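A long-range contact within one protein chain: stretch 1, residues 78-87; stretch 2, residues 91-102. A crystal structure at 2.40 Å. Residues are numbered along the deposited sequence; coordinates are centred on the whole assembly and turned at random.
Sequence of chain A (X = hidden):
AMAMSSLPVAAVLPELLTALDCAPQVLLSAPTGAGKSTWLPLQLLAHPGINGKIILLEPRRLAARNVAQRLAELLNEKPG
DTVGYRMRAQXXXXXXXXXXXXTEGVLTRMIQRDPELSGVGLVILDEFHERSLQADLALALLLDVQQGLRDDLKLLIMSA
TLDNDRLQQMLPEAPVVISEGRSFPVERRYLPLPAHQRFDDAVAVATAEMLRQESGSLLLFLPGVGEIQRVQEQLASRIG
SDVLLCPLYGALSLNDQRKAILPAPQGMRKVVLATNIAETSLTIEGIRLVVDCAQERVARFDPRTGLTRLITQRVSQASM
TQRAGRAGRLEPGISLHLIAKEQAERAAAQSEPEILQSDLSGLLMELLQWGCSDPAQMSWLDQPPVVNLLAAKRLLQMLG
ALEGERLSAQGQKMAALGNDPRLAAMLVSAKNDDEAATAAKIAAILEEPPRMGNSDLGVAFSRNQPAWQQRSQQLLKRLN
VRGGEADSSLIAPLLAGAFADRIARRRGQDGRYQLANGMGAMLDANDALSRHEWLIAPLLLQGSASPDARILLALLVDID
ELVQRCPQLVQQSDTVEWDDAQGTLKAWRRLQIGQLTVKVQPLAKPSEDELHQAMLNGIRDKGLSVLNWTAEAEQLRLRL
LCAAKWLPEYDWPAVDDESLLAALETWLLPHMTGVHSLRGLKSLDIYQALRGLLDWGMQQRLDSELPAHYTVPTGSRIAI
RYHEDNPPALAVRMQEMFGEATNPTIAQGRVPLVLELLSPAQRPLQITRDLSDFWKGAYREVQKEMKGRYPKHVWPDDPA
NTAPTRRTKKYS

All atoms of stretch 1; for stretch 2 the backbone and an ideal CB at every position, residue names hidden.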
ATOM      1  N   LYS A  78      21.546  32.046 -19.751  1.00122.64           N
ATOM      2  CA  LYS A  78      21.356  31.613 -18.371  1.00123.08           C
ATOM      3  C   LYS A  78      19.905  31.103 -18.248  1.00125.51           C
ATOM      4  O   LYS A  78      19.140  31.248 -19.189  1.00124.20           O
ATOM      5  CB  LYS A  78      21.695  32.765 -17.417  1.00123.30           C
ATOM      6  CG  LYS A  78      23.153  32.786 -17.014  1.00124.66           C
ATOM      7  CD  LYS A  78      23.413  31.798 -15.891  1.00121.51           C
ATOM      8  CE  LYS A  78      22.893  32.317 -14.567  1.00123.33           C
ATOM      9  NZ  LYS A  78      22.511  31.221 -13.633  1.00114.91           N
ATOM     10  N   PRO A  79      19.523  30.473 -17.131  1.00128.73           N
ATOM     11  CA  PRO A  79      18.215  29.838 -17.257  1.00130.26           C
ATOM     12  C   PRO A  79      17.053  30.793 -16.908  1.00137.75           C
ATOM     13  O   PRO A  79      17.259  31.904 -16.394  1.00141.86           O
ATOM     14  CB  PRO A  79      18.321  28.664 -16.279  1.00122.25           C
ATOM     15  CG  PRO A  79      19.369  29.094 -15.260  1.00123.79           C
ATOM     16  CD  PRO A  79      20.121  30.251 -15.805  1.00128.95           C
ATOM     17  N   GLY A  80      15.844  30.318 -17.193  1.00138.80           N
ATOM     18  CA  GLY A  80      14.643  31.116 -17.211  1.00145.58           C
ATOM     19  C   GLY A  80      14.400  31.579 -18.638  1.00151.64           C
ATOM     20  O   GLY A  80      13.292  31.921 -19.035  1.00154.90           O
ATOM     21  N   ASP A  81      15.465  31.561 -19.421  1.00155.27           N
ATOM     22  CA  ASP A  81      15.464  32.151 -20.739  1.00160.19           C
ATOM     23  C   ASP A  81      15.715  31.087 -21.825  1.00157.20           C
ATOM     24  O   ASP A  81      16.798  30.534 -21.897  1.00158.47           O
ATOM     25  CB  ASP A  81      16.510  33.315 -20.742  1.00176.98           C
ATOM     26  CG  ASP A  81      16.972  33.746 -22.138  1.00178.76           C
ATOM     27  OD1 ASP A  81      16.257  33.483 -23.124  1.00177.59           O
ATOM     28  OD2 ASP A  81      18.032  34.425 -22.234  1.00181.66           O
ATOM     29  N   THR A  82      14.700  30.816 -22.656  1.00150.79           N
ATOM     30  CA  THR A  82      14.614  29.735 -23.673  1.00140.52           C
ATOM     31  C   THR A  82      14.663  28.328 -23.089  1.00125.52           C
ATOM     32  O   THR A  82      14.039  27.420 -23.630  1.00122.51           O
ATOM     33  CB  THR A  82      15.688  29.808 -24.748  1.00145.47           C
ATOM     34  OG1 THR A  82      16.942  30.163 -24.171  1.00149.39           O
ATOM     35  CG2 THR A  82      15.302  30.823 -25.791  1.00150.17           C
ATOM     36  N   VAL A  83      15.450  28.132 -22.038  1.00115.19           N
ATOM     37  CA  VAL A  83      15.381  26.910 -21.246  1.00100.54           C
ATOM     38  C   VAL A  83      15.042  27.375 -19.855  1.00 98.95           C
ATOM     39  O   VAL A  83      15.759  28.199 -19.283  1.00100.15           O
ATOM     40  CB  VAL A  83      16.697  26.100 -21.228  1.00 92.92           C
ATOM     41  CG1 VAL A  83      16.567  24.888 -20.297  1.00 85.68           C
ATOM     42  CG2 VAL A  83      17.102  25.685 -22.637  1.00 91.86           C
ATOM     43  N   GLY A  84      13.926  26.887 -19.332  1.00 84.64           N
ATOM     44  CA  GLY A  84      13.483  27.286 -18.018  1.00 90.11           C
ATOM     45  C   GLY A  84      13.253  26.090 -17.119  1.00 89.60           C
ATOM     46  O   GLY A  84      13.387  24.938 -17.544  1.00 75.90           O
ATOM     47  N   TYR A  85      12.912  26.370 -15.864  1.00 90.40           N
ATOM     48  CA  TYR A  85      12.617  25.330 -14.891  1.00 89.52           C
ATOM     49  C   TYR A  85      11.490  25.791 -13.951  1.00 94.41           C
ATOM     50  O   TYR A  85      11.260  26.995 -13.797  1.00 99.60           O
ATOM     51  CB  TYR A  85      13.885  24.947 -14.096  1.00 87.75           C
ATOM     52  CG  TYR A  85      14.447  26.043 -13.207  1.00 92.60           C
ATOM     53  CD1 TYR A  85      13.921  26.280 -11.939  1.00 94.12           C
ATOM     54  CD2 TYR A  85      15.505  26.834 -13.630  1.00 97.01           C
ATOM     55  CE1 TYR A  85      14.423  27.279 -11.128  1.00 99.24           C
ATOM     56  CE2 TYR A  85      16.019  27.836 -12.819  1.00102.35           C
ATOM     57  CZ  TYR A  85      15.474  28.054 -11.570  1.00101.91           C
ATOM     58  OH  TYR A  85      15.968  29.050 -10.754  1.00103.73           O
ATOM     59  N   ARG A  86      10.787  24.830 -13.347  1.00 91.91           N
ATOM     60  CA  ARG A  86       9.775  25.107 -12.321  1.00 91.68           C
ATOM     61  C   ARG A  86       9.915  24.123 -11.158  1.00 90.54           C
ATOM     62  O   ARG A  86      10.140  22.930 -11.374  1.00 88.46           O
ATOM     63  CB  ARG A  86       8.363  25.012 -12.901  1.00 87.92           C
ATOM     64  CG  ARG A  86       8.042  26.029 -13.959  1.00 88.48           C
ATOM     65  CD  ARG A  86       6.655  25.798 -14.514  1.00 85.48           C
ATOM     66  NE  ARG A  86       6.421  26.628 -15.686  1.00 87.65           N
ATOM     67  CZ  ARG A  86       5.956  27.868 -15.631  1.00 91.92           C
ATOM     68  NH1 ARG A  86       5.675  28.406 -14.455  1.00 91.85           N
ATOM     69  NH2 ARG A  86       5.779  28.567 -16.744  1.00 97.10           N
ATOM     70  N   MET A  87       9.770  24.613  -9.930  1.00 90.30           N
ATOM     71  CA  MET A  87       9.858  23.755  -8.749  1.00 88.32           C
ATOM     72  C   MET A  87       8.677  23.990  -7.801  1.00 90.51           C
ATOM     73  O   MET A  87       7.779  24.782  -8.101  1.00 94.25           O
ATOM     74  CB  MET A  87      11.187  23.988  -8.023  1.00 91.16           C
ATOM     75  CG  MET A  87      12.411  23.428  -8.741  1.00 89.90           C
ATOM     76  SD  MET A  87      13.769  24.608  -8.936  1.00162.05           S
ATOM     77  CE  MET A  87      13.956  25.216  -7.263  1.00163.35           C
ATOM     78  N   UNK A  91       9.882  29.511  -9.472  1.00104.35           N
ATOM     79  CA  UNK A  91       9.618  29.502 -10.912  1.00107.18           C
ATOM     80  C   UNK A  91      10.610  30.351 -11.710  1.00116.03           C
ATOM     81  O   UNK A  91      10.988  31.446 -11.291  1.00129.40           O
ATOM     82  CB  UNK A  91       8.196  30.000 -11.177  1.00107.18           C
ATOM     83  N   UNK A  92      11.018  29.841 -12.869  1.00111.75           N
ATOM     84  CA  UNK A  92      11.998  30.517 -13.707  1.00112.43           C
ATOM     85  C   UNK A  92      11.624  30.403 -15.189  1.00111.84           C
ATOM     86  O   UNK A  92      12.207  29.600 -15.918  1.00110.36           O
ATOM     87  CB  UNK A  92      13.392  29.935 -13.465  1.00112.43           C
ATOM     88  N   UNK A  93      10.644  31.196 -15.624  1.00114.28           N
ATOM     89  CA  UNK A  93      10.105  31.118 -16.989  1.00115.47           C
ATOM     90  C   UNK A  93       9.758  32.511 -17.546  1.00124.39           C
ATOM     91  O   UNK A  93       9.188  33.331 -16.830  1.00131.94           O
ATOM     92  CB  UNK A  93       8.862  30.226 -17.010  1.00115.47           C
ATOM     93  N   UNK A  94      10.096  32.780 -18.809  1.00125.26           N
ATOM     94  CA  UNK A  94       9.692  34.018 -19.469  1.00133.93           C
ATOM     95  C   UNK A  94       8.710  33.791 -20.612  1.00136.54           C
ATOM     96  O   UNK A  94       8.301  32.655 -20.845  1.00130.57           O
ATOM     97  CB  UNK A  94      10.928  34.749 -19.997  1.00133.93           C
ATOM     98  N   UNK A  95       8.355  34.869 -21.359  1.00144.70           N
ATOM     99  CA  UNK A  95       7.516  34.920 -22.573  1.00147.34           C
ATOM    100  C   UNK A  95       8.320  34.327 -23.708  1.00148.89           C
ATOM    101  O   UNK A  95       7.927  34.276 -24.870  1.00150.02           O
ATOM    102  CB  UNK A  95       7.073  36.346 -22.904  1.00147.34           C
ATOM    103  N   UNK A  96       9.422  33.767 -23.248  1.00149.86           N
ATOM    104  CA  UNK A  96      10.655  33.490 -23.899  1.00156.19           C
ATOM    105  C   UNK A  96      10.708  32.022 -24.156  1.00147.66           C
ATOM    106  O   UNK A  96      10.797  31.608 -25.297  1.00146.69           O
ATOM    107  CB  UNK A  96      11.853  33.966 -23.076  1.00156.19           C
ATOM    108  N   UNK A  97      10.621  31.250 -23.072  1.00141.51           N
ATOM    109  CA  UNK A  97      10.991  29.839 -23.016  1.00136.11           C
ATOM    110  C   UNK A  97      10.301  28.953 -24.051  1.00132.37           C
ATOM    111  O   UNK A  97       9.273  29.322 -24.616  1.00139.35           O
ATOM    112  CB  UNK A  97      10.684  29.297 -21.618  1.00136.11           C
ATOM    113  N   UNK A  98      10.877  27.787 -24.314  1.00124.30           N
ATOM    114  CA  UNK A  98      10.200  26.781 -25.115  1.00114.74           C
ATOM    115  C   UNK A  98      10.415  25.415 -24.476  1.00106.33           C
ATOM    116  O   UNK A  98       9.712  24.453 -24.780  1.00102.27           O
ATOM    117  CB  UNK A  98      10.704  26.796 -26.559  1.00114.74           C
ATOM    118  N   UNK A  99      11.377  25.355 -23.562  1.00103.29           N
ATOM    119  CA  UNK A  99      11.738  24.121 -22.882  1.00 96.69           C
ATOM    120  C   UNK A  99      11.758  24.363 -21.381  1.00 92.87           C
ATOM    121  O   UNK A  99      12.626  25.074 -20.870  1.00 96.60           O
ATOM    122  CB  UNK A  99      13.093  23.603 -23.367  1.00 96.69           C
ATOM    123  N   UNK A 100      10.797  23.776 -20.679  1.00 85.96           N
ATOM    124  CA  UNK A 100      10.724  23.913 -19.232  1.00 82.30           C
ATOM    125  C   UNK A 100      11.137  22.603 -18.558  1.00 79.76           C
ATOM    126  O   UNK A 100      10.744  21.519 -18.991  1.00 76.02           O
ATOM    127  CB  UNK A 100       9.313  24.319 -18.801  1.00 82.30           C
ATOM    128  N   UNK A 101      11.954  22.713 -17.514  1.00 81.02           N
ATOM    129  CA  UNK A 101      12.431  21.548 -16.776  1.00 78.24           C
ATOM    130  C   UNK A 101      11.801  21.541 -15.391  1.00 78.16           C
ATOM    131  O   UNK A 101      12.242  22.258 -14.501  1.00 79.52           O
ATOM    132  CB  UNK A 101      13.958  21.546 -16.677  1.00 78.24           C
ATOM    133  N   UNK A 102      10.777  20.713 -15.217  1.00 75.06           N
ATOM    134  CA  UNK A 102       9.957  20.749 -14.012  1.00 72.90           C
ATOM    135  C   UNK A 102      10.232  19.572 -13.075  1.00 70.98           C
ATOM    136  O   UNK A 102      10.827  18.570 -13.479  1.00 72.70           O
ATOM    137  CB  UNK A 102       8.476  20.765 -14.396  1.00 72.90           C
TER

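Position 91 lies beside Arg 86 in a non-hydrogen-bonded antiparallel pair, and its ideal CB is 4.4 Å from Arg 86 NH1. A side chain with an acceptor, such as Asp, Asn, Glu or Gln, would suit a guanidinium. The residue is Asn 91: its OD1 takes a weak hydrogen bond from Arg 86 NH1 at 2.6 Å.

At position 92 the backbone pairs with Tyr 85, and the ideal CB already sits 3.4 Å from Tyr 85 CZ. The space is tight, so a small side chain such as Ala, Ser or Cys fits best. Cys 92 lays its CB over the face of the tyrosine ring, 3.5 Å from the centroid, a CH-pi contact, while its SG lies obliquely to the ring. A CB on Gly 80 would come within 2.8 Å of that SG.

Position 93 points sideways, its ideal CB 3.5 Å from Arg 86 NH2; a compact apolar group could cover the guanidinium. Val 93 does so, placing CG2 over one face.

Position 94 has extended backbone angles that do not demand glycine; several small residues are plausible. Gly 94 N gives a weak hydrogen bond to Gly 80 O (3.3 Å). Position 95 points away from stretch 1, which scarcely restricts it; it is Pro 95.

Position 96 points toward the carboxylate of Asp 81 and the backbone N of Thr 82. One acceptor and one donor are wanted together, which an amide supplies. Asn 96 donates from ND2 to Asp 81 OD1 (2.3 Å) and accepts at OD1 from Thr 82 N (2.4 Å), both very short.

Position 97 points sideways between Thr 82 O and Gly 80 O, suiting a small or polar residue. Thr 97 brings its CG2 to 3.4 Å from Gly 84 N. Position 98 also points sideways and tolerates many types; Arg 98 leads its end away.

From 99 the chain runs parallel to stretch 1. Position 99 shares a face with Val 83, favouring an aliphatic residue: Leu 99 CD1 meets Val 83 CG1 at 3.6 Å. Position 100 turns to the face of Arg 86, whose charge invites an acid. Glu 100 answers with a salt bridge, OE1 to Arg 86 NE at 3.0 Å and OE2 to NH2 at 3.1 Å. Position 101 returns to the face of Val 83 and Tyr 85, its ideal CB 3.5 Å from Gly 84 O; a beta-branched or other aliphatic residue would suit. Val 101 packs CB against Tyr 85 CB (4.3 Å). Position 102 flanks the aliphatic part of Arg 86, so Val, Ile or Thr would suit; Val 102 rests CG1 on Arg 86 CB at 3.9 Å.

Stretch 2 (91-102) NCVGPNTRLEVV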
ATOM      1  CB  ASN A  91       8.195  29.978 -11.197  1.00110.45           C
ATOM      2  CG  ASN A  91       7.180  28.866 -11.065  1.00111.84           C
ATOM      3  OD1 ASN A  91       6.685  28.338 -12.061  1.00112.62           O
ATOM      4  ND2 ASN A  91       6.865  28.499  -9.828  1.00112.70           N
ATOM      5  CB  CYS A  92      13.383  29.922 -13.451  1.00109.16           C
ATOM      6  SG  CYS A  92      14.800  31.001 -13.747  1.00112.86           S
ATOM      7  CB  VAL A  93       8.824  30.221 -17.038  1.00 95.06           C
ATOM      8  CG1 VAL A  93       8.130  30.325 -18.391  1.00 95.01           C
ATOM      9  CG2 VAL A  93       9.150  28.766 -16.711  1.00 86.51           C
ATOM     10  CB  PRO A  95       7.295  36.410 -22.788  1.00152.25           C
ATOM     11  CG  PRO A  95       8.541  37.023 -22.265  1.00153.50           C
ATOM     12  CD  PRO A  95       8.943  36.188 -21.070  1.00149.02           C
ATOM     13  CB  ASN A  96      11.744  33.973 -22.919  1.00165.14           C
ATOM     14  CG  ASN A  96      13.160  33.544 -23.256  1.00169.87           C
ATOM     15  OD1 ASN A  96      13.390  32.505 -23.814  1.00170.87           O
ATOM     16  ND2 ASN A  96      14.123  34.342 -22.834  1.00175.61           N
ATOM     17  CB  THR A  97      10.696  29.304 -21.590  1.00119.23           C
ATOM     18  OG1 THR A  97      11.122  30.278 -20.625  1.00124.61           O
ATOM     19  CG2 THR A  97      11.460  28.046 -21.330  1.00114.06           C
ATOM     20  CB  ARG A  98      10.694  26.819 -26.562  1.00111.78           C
ATOM     21  CG  ARG A  98      10.104  27.972 -27.367  1.00113.86           C
ATOM     22  CD  ARG A  98      10.543  27.897 -28.806  1.00117.68           C
ATOM     23  NE  ARG A  98      10.277  26.571 -29.352  1.00116.15           N
ATOM     24  CZ  ARG A  98      10.723  26.144 -30.527  1.00115.55           C
ATOM     25  NH1 ARG A  98      11.467  26.942 -31.285  1.00118.75           N
ATOM     26  NH2 ARG A  98      10.433  24.915 -30.939  1.00110.21           N
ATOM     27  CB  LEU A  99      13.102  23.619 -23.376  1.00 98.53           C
ATOM     28  CG  LEU A  99      13.668  22.253 -22.967  1.00 93.16           C
ATOM     29  CD1 LEU A  99      14.375  22.313 -21.619  1.00 93.08           C
ATOM     30  CD2 LEU A  99      12.586  21.199 -22.955  1.00 88.82           C
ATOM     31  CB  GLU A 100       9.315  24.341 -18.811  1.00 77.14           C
ATOM     32  CG  GLU A 100       8.915  25.710 -19.351  1.00 84.08           C
ATOM     33  CD  GLU A 100       7.517  26.150 -18.926  1.00 89.94           C
ATOM     34  OE1 GLU A 100       6.779  25.331 -18.341  1.00 87.62           O
ATOM     35  OE2 GLU A 100       7.151  27.323 -19.176  1.00 95.92           O
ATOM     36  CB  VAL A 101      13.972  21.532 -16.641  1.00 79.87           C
ATOM     37  CG1 VAL A 101      14.436  20.226 -16.009  1.00 74.71           C
ATOM     38  CG2 VAL A 101      14.635  21.730 -18.003  1.00 82.12           C
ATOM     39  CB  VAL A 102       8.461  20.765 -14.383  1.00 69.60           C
ATOM     40  CG1 VAL A 102       8.168  21.926 -15.324  1.00 72.44           C
ATOM     41  CG2 VAL A 102       8.054  19.447 -15.031  1.00 64.25           C
TER
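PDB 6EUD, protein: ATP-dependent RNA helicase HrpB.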